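Local coordinates for CysQ, sulfite synthesis pathway protein (Bacteroides thetaiotaomicron VPI-5482, PDB 3B8B) that probably hydrolyses adenosine 3',5'-bisphosphate to AMP and phosphate with the help of magnesium, as a bacterial member of the inositol monophosphatase family, at residues A[71-85]-A[95-107]. Numbering follows the deposited sequence.
Sequences IVAILNETPFPVLSE and RRGWDTLWIVDPL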
ATOM      1  N   ILE A  71      12.655   7.110   4.624  1.00 19.12           N
ATOM      2  CA  ILE A  71      11.919   6.110   5.389  1.00 19.34           C
ATOM      3  C   ILE A  71      12.836   5.423   6.399  1.00 19.13           C
ATOM      4  O   ILE A  71      12.482   5.349   7.565  1.00 18.49           O
ATOM      5  CB  ILE A  71      11.271   5.071   4.461  1.00 19.47           C
ATOM      6  CG1 ILE A  71      10.157   5.737   3.643  1.00 19.41           C
ATOM      7  CG2 ILE A  71      10.762   3.864   5.267  1.00 19.50           C
ATOM      8  CD1 ILE A  71       9.683   4.866   2.439  1.00 19.57           C
ATOM      9  N   VAL A  72      13.993   4.924   5.952  1.00 18.72           N
ATOM     10  CA  VAL A  72      14.850   4.156   6.859  1.00 18.75           C
ATOM     11  C   VAL A  72      15.477   5.045   7.940  1.00 18.66           C
ATOM     12  O   VAL A  72      15.784   4.571   9.039  1.00 18.91           O
ATOM     13  CB  VAL A  72      15.874   3.235   6.148  1.00 19.35           C
ATOM     14  CG1 VAL A  72      15.147   2.258   5.213  1.00 19.23           C
ATOM     15  CG2 VAL A  72      16.966   4.041   5.440  1.00 19.92           C
ATOM     16  N   ALA A  73      15.640   6.340   7.670  1.00 18.84           N
ATOM     17  CA  ALA A  73      16.135   7.261   8.686  1.00 18.69           C
ATOM     18  C   ALA A  73      15.247   7.173   9.928  1.00 19.11           C
ATOM     19  O   ALA A  73      15.738   7.278  11.050  1.00 19.42           O
ATOM     20  CB  ALA A  73      16.219   8.712   8.184  1.00 18.93           C
ATOM     21  N   ILE A  74      13.952   6.943   9.724  1.00 18.27           N
ATOM     22  CA  ILE A  74      13.000   6.760  10.816  1.00 18.65           C
ATOM     23  C   ILE A  74      12.884   5.289  11.234  1.00 18.38           C
ATOM     24  O   ILE A  74      13.077   4.985  12.407  1.00 18.93           O
ATOM     25  CB  ILE A  74      11.612   7.376  10.459  1.00 19.32           C
ATOM     26  CG1 ILE A  74      11.743   8.902  10.314  1.00 18.84           C
ATOM     27  CG2 ILE A  74      10.530   6.980  11.490  1.00 18.68           C
ATOM     28  CD1 ILE A  74      10.566   9.553   9.625  1.00 21.14           C
ATOM     29  N   LEU A  75      12.616   4.385  10.294  1.00 18.29           N
ATOM     30  CA  LEU A  75      12.354   2.996  10.666  1.00 18.05           C
ATOM     31  C   LEU A  75      13.573   2.291  11.284  1.00 17.39           C
ATOM     32  O   LEU A  75      13.423   1.411  12.125  1.00 18.26           O
ATOM     33  CB  LEU A  75      11.808   2.189   9.496  1.00 17.32           C
ATOM     34  CG  LEU A  75      10.489   2.710   8.897  1.00 17.47           C
ATOM     35  CD1 LEU A  75       9.998   1.707   7.798  1.00 19.55           C
ATOM     36  CD2 LEU A  75       9.434   2.927   9.996  1.00 18.70           C
ATOM     37  N   ASN A  76      14.781   2.692  10.905  1.00 18.33           N
ATOM     38  CA  ASN A  76      15.973   2.085  11.505  1.00 18.43           C
ATOM     39  C   ASN A  76      16.053   2.314  13.020  1.00 18.61           C
ATOM     40  O   ASN A  76      16.727   1.566  13.736  1.00 20.12           O
ATOM     41  CB  ASN A  76      17.255   2.627  10.869  1.00 19.09           C
ATOM     42  CG  ASN A  76      17.548   2.050   9.483  1.00 20.72           C
ATOM     43  OD1 ASN A  76      16.987   1.031   9.061  1.00 21.90           O
ATOM     44  ND2 ASN A  76      18.428   2.725   8.763  1.00 22.10           N
ATOM     45  N   GLU A  77      15.413   3.388  13.482  1.00 18.56           N
ATOM     46  CA  GLU A  77      15.383   3.751  14.905  1.00 18.23           C
ATOM     47  C   GLU A  77      14.446   2.862  15.735  1.00 18.17           C
ATOM     48  O   GLU A  77      14.571   2.760  16.959  1.00 17.23           O
ATOM     49  CB  GLU A  77      14.957   5.210  15.079  1.00 19.13           C
ATOM     50  CG  GLU A  77      15.922   6.190  14.490  1.00 19.70           C
ATOM     51  CD  GLU A  77      17.253   6.107  15.197  1.00 19.87           C
ATOM     52  OE1 GLU A  77      17.271   6.137  16.458  1.00 19.58           O
ATOM     53  OE2 GLU A  77      18.283   5.994  14.496  1.00 23.41           O
ATOM     54  N   THR A  78      13.467   2.275  15.055  1.00 18.39           N
ATOM     55  CA  THR A  78      12.524   1.409  15.701  1.00 19.00           C
ATOM     56  C   THR A  78      13.191   0.094  16.052  1.00 19.59           C
ATOM     57  O   THR A  78      14.259  -0.249  15.519  1.00 20.06           O
ATOM     58  CB  THR A  78      11.302   1.122  14.778  1.00 18.55           C
ATOM     59  OG1 THR A  78      11.712   0.192  13.760  1.00 18.23           O
ATOM     60  CG2 THR A  78      10.720   2.409  14.178  1.00 18.64           C
ATOM     61  N   PRO A  79      12.546  -0.702  16.916  1.00 20.95           N
ATOM     62  CA  PRO A  79      13.090  -1.990  17.240  1.00 21.94           C
ATOM     63  C   PRO A  79      13.020  -3.054  16.167  1.00 22.42           C
ATOM     64  O   PRO A  79      13.469  -4.154  16.406  1.00 23.43           O
ATOM     65  CB  PRO A  79      12.248  -2.421  18.456  1.00 22.36           C
ATOM     66  CG  PRO A  79      11.064  -1.703  18.364  1.00 22.92           C
ATOM     67  CD  PRO A  79      11.356  -0.405  17.728  1.00 21.87           C
ATOM     68  N   PHE A  80      12.439  -2.766  14.998  1.00 21.55           N
ATOM     69  CA  PHE A  80      12.209  -3.797  14.016  1.00 20.99           C
ATOM     70  C   PHE A  80      13.041  -3.603  12.753  1.00 20.96           C
ATOM     71  O   PHE A  80      13.166  -2.480  12.251  1.00 20.64           O
ATOM     72  CB  PHE A  80      10.709  -3.842  13.645  1.00 20.81           C
ATOM     73  CG  PHE A  80       9.810  -3.966  14.837  1.00 19.76           C
ATOM     74  CD1 PHE A  80       9.911  -5.049  15.690  1.00 23.56           C
ATOM     75  CD2 PHE A  80       8.898  -2.982  15.136  1.00 22.71           C
ATOM     76  CE1 PHE A  80       9.103  -5.141  16.833  1.00 22.29           C
ATOM     77  CE2 PHE A  80       8.081  -3.088  16.269  1.00 22.41           C
ATOM     78  CZ  PHE A  80       8.183  -4.155  17.100  1.00 21.78           C
ATOM     79  N   PRO A  81      13.559  -4.697  12.208  1.00 21.49           N
ATOM     80  CA  PRO A  81      14.341  -4.657  10.984  1.00 21.91           C
ATOM     81  C   PRO A  81      13.491  -4.294   9.757  1.00 21.79           C
ATOM     82  O   PRO A  81      12.266  -4.423   9.790  1.00 21.32           O
ATOM     83  CB  PRO A  81      14.891  -6.081  10.880  1.00 23.08           C
ATOM     84  CG  PRO A  81      13.898  -6.896  11.596  1.00 23.20           C
ATOM     85  CD  PRO A  81      13.418  -6.082  12.705  1.00 22.27           C
ATOM     86  N   VAL A  82      14.160  -3.850   8.694  1.00 21.97           N
ATOM     87  CA  VAL A  82      13.517  -3.309   7.505  1.00 21.92           C
ATOM     88  C   VAL A  82      13.856  -4.106   6.260  1.00 22.56           C
ATOM     89  O   VAL A  82      15.053  -4.330   5.944  1.00 23.22           O
ATOM     90  CB  VAL A  82      13.948  -1.829   7.249  1.00 22.47           C
ATOM     91  CG1 VAL A  82      13.270  -1.264   6.024  1.00 22.81           C
ATOM     92  CG2 VAL A  82      13.702  -0.969   8.489  1.00 23.46           C
ATOM     93  N   LEU A  83      12.810  -4.547   5.576  1.00 22.32           N
ATOM     94  CA  LEU A  83      12.904  -5.191   4.286  1.00 23.70           C
ATOM     95  C   LEU A  83      12.305  -4.216   3.285  1.00 24.55           C
ATOM     96  O   LEU A  83      11.078  -4.044   3.226  1.00 22.90           O
ATOM     97  CB  LEU A  83      12.149  -6.507   4.296  1.00 22.59           C
ATOM     98  CG  LEU A  83      12.060  -7.254   2.964  1.00 24.08           C
ATOM     99  CD1 LEU A  83      13.475  -7.587   2.472  1.00 24.22           C
ATOM    100  CD2 LEU A  83      11.217  -8.492   3.143  1.00 24.37           C
ATOM    101  N   SER A  84      13.179  -3.546   2.535  1.00 27.18           N
ATOM    102  CA  SER A  84      12.769  -2.498   1.567  1.00 27.51           C
ATOM    103  C   SER A  84      13.040  -2.923   0.160  1.00 30.17           C
ATOM    104  O   SER A  84      14.069  -3.556  -0.148  1.00 29.84           O
ATOM    105  CB  SER A  84      13.507  -1.175   1.817  1.00 29.36           C
ATOM    106  OG  SER A  84      13.163  -0.175   0.834  1.00 28.53           O
ATOM    107  N   GLU A  85      12.136  -2.508  -0.724  1.00 30.97           N
ATOM    108  CA  GLU A  85      12.334  -2.661  -2.153  1.00 32.21           C
ATOM    109  C   GLU A  85      13.662  -2.030  -2.623  1.00 32.98           C
ATOM    110  O   GLU A  85      14.293  -2.573  -3.554  1.00 33.02           O
ATOM    111  CB  GLU A  85      11.138  -2.021  -2.871  1.00 31.39           C
ATOM    112  CG  GLU A  85      11.144  -2.098  -4.445  1.00 31.96           C
ATOM    113  CD  GLU A  85      12.166  -1.148  -5.078  1.00 35.33           C
ATOM    114  OE1 GLU A  85      12.424  -0.059  -4.501  1.00 31.72           O
ATOM    115  OE2 GLU A  85      12.708  -1.493  -6.161  1.00 38.45           O
ATOM    116  N   ARG A  95      16.806 -12.765   7.119  1.00 32.73           N
ATOM    117  CA  ARG A  95      15.476 -12.291   7.530  1.00 31.42           C
ATOM    118  C   ARG A  95      14.511 -13.385   7.990  1.00 30.47           C
ATOM    119  O   ARG A  95      13.506 -13.099   8.624  1.00 29.20           O
ATOM    120  CB  ARG A  95      14.843 -11.420   6.437  1.00 31.03           C
ATOM    121  CG  ARG A  95      14.630 -12.109   5.123  1.00 29.97           C
ATOM    122  CD  ARG A  95      14.006 -11.186   4.113  1.00 29.27           C
ATOM    123  NE  ARG A  95      13.950 -11.865   2.834  1.00 27.01           N
ATOM    124  CZ  ARG A  95      13.040 -12.771   2.503  1.00 26.45           C
ATOM    125  NH1 ARG A  95      13.113 -13.343   1.307  1.00 27.78           N
ATOM    126  NH2 ARG A  95      12.065 -13.116   3.341  1.00 24.63           N
ATOM    127  N   ARG A  96      14.820 -14.639   7.706  0.50 30.29           N
ATOM    128  CA  ARG A  96      13.916 -15.723   8.060  0.50 30.63           C
ATOM    129  C   ARG A  96      13.663 -15.812   9.578  0.50 30.49           C
ATOM    130  O   ARG A  96      12.631 -16.321  10.011  0.50 31.27           O
ATOM    131  CB  ARG A  96      14.480 -17.026   7.502  0.50 30.88           C
ATOM    132  CG  ARG A  96      13.753 -18.280   7.867  0.50 31.72           C
ATOM    133  CD  ARG A  96      14.646 -19.446   7.507  0.50 31.48           C
ATOM    134  NE  ARG A  96      13.910 -20.691   7.445  0.50 32.90           N
ATOM    135  CZ  ARG A  96      14.292 -21.759   6.757  0.50 33.20           C
ATOM    136  NH1 ARG A  96      15.425 -21.758   6.054  0.50 33.96           N
ATOM    137  NH2 ARG A  96      13.526 -22.841   6.767  0.50 34.69           N
ATOM    138  N   GLY A  97      14.593 -15.316  10.388  1.00 30.00           N
ATOM    139  CA  GLY A  97      14.401 -15.289  11.835  1.00 29.77           C
ATOM    140  C   GLY A  97      13.782 -14.019  12.391  1.00 29.40           C
ATOM    141  O   GLY A  97      13.670 -13.882  13.609  1.00 30.19           O
ATOM    142  N   TRP A  98      13.407 -13.087  11.521  1.00 28.18           N
ATOM    143  CA  TRP A  98      12.726 -11.862  11.949  1.00 28.08           C
ATOM    144  C   TRP A  98      11.247 -12.144  12.078  1.00 27.65           C
ATOM    145  O   TRP A  98      10.534 -12.182  11.052  1.00 29.87           O
ATOM    146  CB  TRP A  98      12.909 -10.752  10.920  1.00 28.55           C
ATOM    147  CG  TRP A  98      14.299 -10.319  10.675  1.00 28.59           C
ATOM    148  CD1 TRP A  98      15.420 -10.645  11.402  1.00 30.15           C
ATOM    149  CD2 TRP A  98      14.737  -9.438   9.636  1.00 29.24           C
ATOM    150  NE1 TRP A  98      16.519 -10.036  10.857  1.00 29.99           N
ATOM    151  CE2 TRP A  98      16.129  -9.281   9.780  1.00 30.80           C
ATOM    152  CE3 TRP A  98      14.087  -8.772   8.590  1.00 29.87           C
ATOM    153  CZ2 TRP A  98      16.883  -8.470   8.921  1.00 30.69           C
ATOM    154  CZ3 TRP A  98      14.836  -7.966   7.742  1.00 29.98           C
ATOM    155  CH2 TRP A  98      16.225  -7.836   7.908  1.00 30.37           C
ATOM    156  N   ASP A  99      10.760 -12.317  13.303  1.00 25.96           N
ATOM    157  CA  ASP A  99       9.329 -12.543  13.522  1.00 25.66           C
ATOM    158  C   ASP A  99       8.504 -11.276  13.273  1.00 24.16           C
ATOM    159  O   ASP A  99       7.337 -11.365  12.885  1.00 24.51           O
ATOM    160  CB  ASP A  99       9.057 -13.015  14.931  1.00 26.62           C
ATOM    161  CG  ASP A  99       9.719 -14.353  15.240  1.00 30.72           C
ATOM    162  OD1 ASP A  99       9.769 -15.233  14.342  1.00 35.56           O
ATOM    163  OD2 ASP A  99      10.180 -14.498  16.387  1.00 36.80           O
ATOM    164  N   THR A 100       9.111 -10.117  13.518  1.00 21.90           N
ATOM    165  CA  THR A 100       8.458  -8.832  13.275  1.00 22.06           C
ATOM    166  C   THR A 100       9.405  -7.979  12.456  1.00 21.40           C
ATOM    167  O   THR A 100      10.603  -7.864  12.772  1.00 21.11           O
ATOM    168  CB  THR A 100       8.071  -8.088  14.564  1.00 22.62           C
ATOM    169  OG1 THR A 100       7.336  -8.969  15.421  1.00 24.09           O
ATOM    170  CG2 THR A 100       7.242  -6.829  14.254  1.00 22.04           C
ATOM    171  N   LEU A 101       8.881  -7.429  11.367  1.00 20.11           N
ATOM    172  CA  LEU A 101       9.694  -6.652  10.443  1.00 19.50           C
ATOM    173  C   LEU A 101       8.848  -5.647   9.689  1.00 19.57           C
ATOM    174  O   LEU A 101       7.637  -5.831   9.527  1.00 19.49           O
ATOM    175  CB  LEU A 101      10.425  -7.560   9.447  1.00 20.00           C
ATOM    176  CG  LEU A 101       9.574  -8.216   8.347  1.00 20.07           C
ATOM    177  CD1 LEU A 101      10.461  -8.729   7.190  1.00 22.57           C
ATOM    178  CD2 LEU A 101       8.747  -9.345   8.927  1.00 21.80           C
ATOM    179  N   TRP A 102       9.505  -4.591   9.218  1.00 18.57           N
ATOM    180  CA  TRP A 102       8.895  -3.659   8.293  1.00 18.49           C
ATOM    181  C   TRP A 102       9.090  -4.198   6.878  1.00 18.86           C
ATOM    182  O   TRP A 102      10.171  -4.668   6.528  1.00 19.67           O
ATOM    183  CB  TRP A 102       9.557  -2.291   8.368  1.00 18.41           C
ATOM    184  CG  TRP A 102       9.420  -1.619   9.695  1.00 17.34           C
ATOM    185  CD1 TRP A 102      10.379  -1.486  10.669  1.00 18.72           C
ATOM    186  CD2 TRP A 102       8.253  -0.948  10.192  1.00 16.48           C
ATOM    187  NE1 TRP A 102       9.869  -0.785  11.738  1.00 18.87           N
ATOM    188  CE2 TRP A 102       8.567  -0.456  11.487  1.00 17.56           C
ATOM    189  CE3 TRP A 102       6.969  -0.712   9.673  1.00 17.85           C
ATOM    190  CZ2 TRP A 102       7.645   0.274  12.250  1.00 16.96           C
ATOM    191  CZ3 TRP A 102       6.042  -0.014  10.459  1.00 18.49           C
ATOM    192  CH2 TRP A 102       6.391   0.479  11.713  1.00 18.46           C
ATOM    193  N   ILE A 103       8.039  -4.116   6.071  1.00 18.60           N
ATOM    194  CA  ILE A 103       8.105  -4.450   4.648  1.00 18.87           C
ATOM    195  C   ILE A 103       7.650  -3.212   3.878  1.00 18.21           C
ATOM    196  O   ILE A 103       6.502  -2.735   4.043  1.00 18.90           O
ATOM    197  CB  ILE A 103       7.266  -5.684   4.276  1.00 19.03           C
ATOM    198  CG1 ILE A 103       7.674  -6.878   5.141  1.00 20.25           C
ATOM    199  CG2 ILE A 103       7.480  -6.027   2.778  1.00 19.03           C
ATOM    200  CD1 ILE A 103       7.028  -8.211   4.742  1.00 20.30           C
ATOM    201  N   VAL A 104       8.570  -2.690   3.065  1.00 19.33           N
ATOM    202  CA  VAL A 104       8.450  -1.333   2.503  1.00 19.19           C
ATOM    203  C   VAL A 104       8.670  -1.273   1.000  1.00 17.87           C
ATOM    204  O   VAL A 104       9.603  -1.884   0.492  1.00 18.69           O
ATOM    205  CB  VAL A 104       9.508  -0.428   3.167  1.00 19.88           C
ATOM    206  CG1 VAL A 104       9.553   0.963   2.507  1.00 22.82           C
ATOM    207  CG2 VAL A 104       9.232  -0.319   4.689  1.00 19.54           C
ATOM    208  N   ASP A 105       7.804  -0.552   0.297  1.00 18.90           N
ATOM    209  CA  ASP A 105       8.118  -0.097  -1.055  1.00 18.56           C
ATOM    210  C   ASP A 105       8.055   1.419  -1.044  1.00 19.00           C
ATOM    211  O   ASP A 105       6.977   1.990  -0.940  1.00 19.56           O
ATOM    212  CB  ASP A 105       7.208  -0.663  -2.134  1.00 19.92           C
ATOM    213  CG  ASP A 105       7.698  -0.313  -3.547  1.00 21.13           C
ATOM    214  OD1 ASP A 105       8.653   0.481  -3.688  1.00 22.04           O
ATOM    215  OD2 ASP A 105       7.132  -0.882  -4.531  1.00 21.30           O
ATOM    216  N   PRO A 106       9.214   2.058  -1.124  1.00 19.35           N
ATOM    217  CA  PRO A 106       9.230   3.533  -1.042  1.00 19.93           C
ATOM    218  C   PRO A 106       8.474   4.232  -2.165  1.00 20.21           C
ATOM    219  O   PRO A 106       8.005   5.358  -1.983  1.00 19.97           O
ATOM    220  CB  PRO A 106      10.733   3.876  -1.107  1.00 20.28           C
ATOM    221  CG  PRO A 106      11.418   2.616  -0.675  1.00 23.24           C
ATOM    222  CD  PRO A 106      10.575   1.512  -1.237  1.00 20.33           C
ATOM    223  N   LEU A 107       8.341   3.582  -3.317  1.00 20.26           N
ATOM    224  CA  LEU A 107       7.698   4.214  -4.472  1.00 20.00           C
ATOM    225  C   LEU A 107       7.197   3.094  -5.386  1.00 20.43           C
ATOM    226  O   LEU A 107       7.954   2.559  -6.228  1.00 21.37           O
ATOM    227  CB  LEU A 107       8.662   5.138  -5.199  1.00 20.14           C
ATOM    228  CG  LEU A 107       8.071   6.108  -6.232  1.00 23.11           C
ATOM    229  CD1 LEU A 107       9.179   7.011  -6.815  1.00 22.27           C
ATOM    230  CD2 LEU A 107       7.278   5.416  -7.304  1.00 27.74           C
TER
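Parallel pairing of edge strand 82-84 with strand 100-105 in the inositol monophosphatase fold carries Glu85 and Asp105 side by side into the predicted magnesium site. Four backbone hydrogen bonds join them, from Trp102 N to Pro81 O (2.8 Å) through to Glu85 N to Val104 O. Helix 71-75 packs on the face bearing Trp102 and Val104: Leu75 CD2 sits over the six-membered ring of Trp102, and Ile71 CD1 meets Val104 CG1 tip to tip. Trp102 NE1 gives an in-plane hydrogen bond to Thr78 OG1 (2.9 Å, 161°), helping fix the indole's rotation; donating to Leu75 O and accepting from Phe80 N in an ST turn hold that hydroxyl in place. Thr100, with OG1 beside the backbone N (chi1 -51°) and bonded to Gln128, turns CG2 over one face of Phe80. Pro81 CB stands 3.4 Å from the centroid of the six-membered ring of Trp98, whose other face rests on Arg95 CA. With an alanine at Trp98 the indole is gone, and a gap is likely to open between Pro81 and Arg95. Glu85 OE1 and Asp105 OD1, like charges 3.9 Å apart, gather with Asp64, Asp108 and Asp248 in an acidic cluster consistent with magnesium binding.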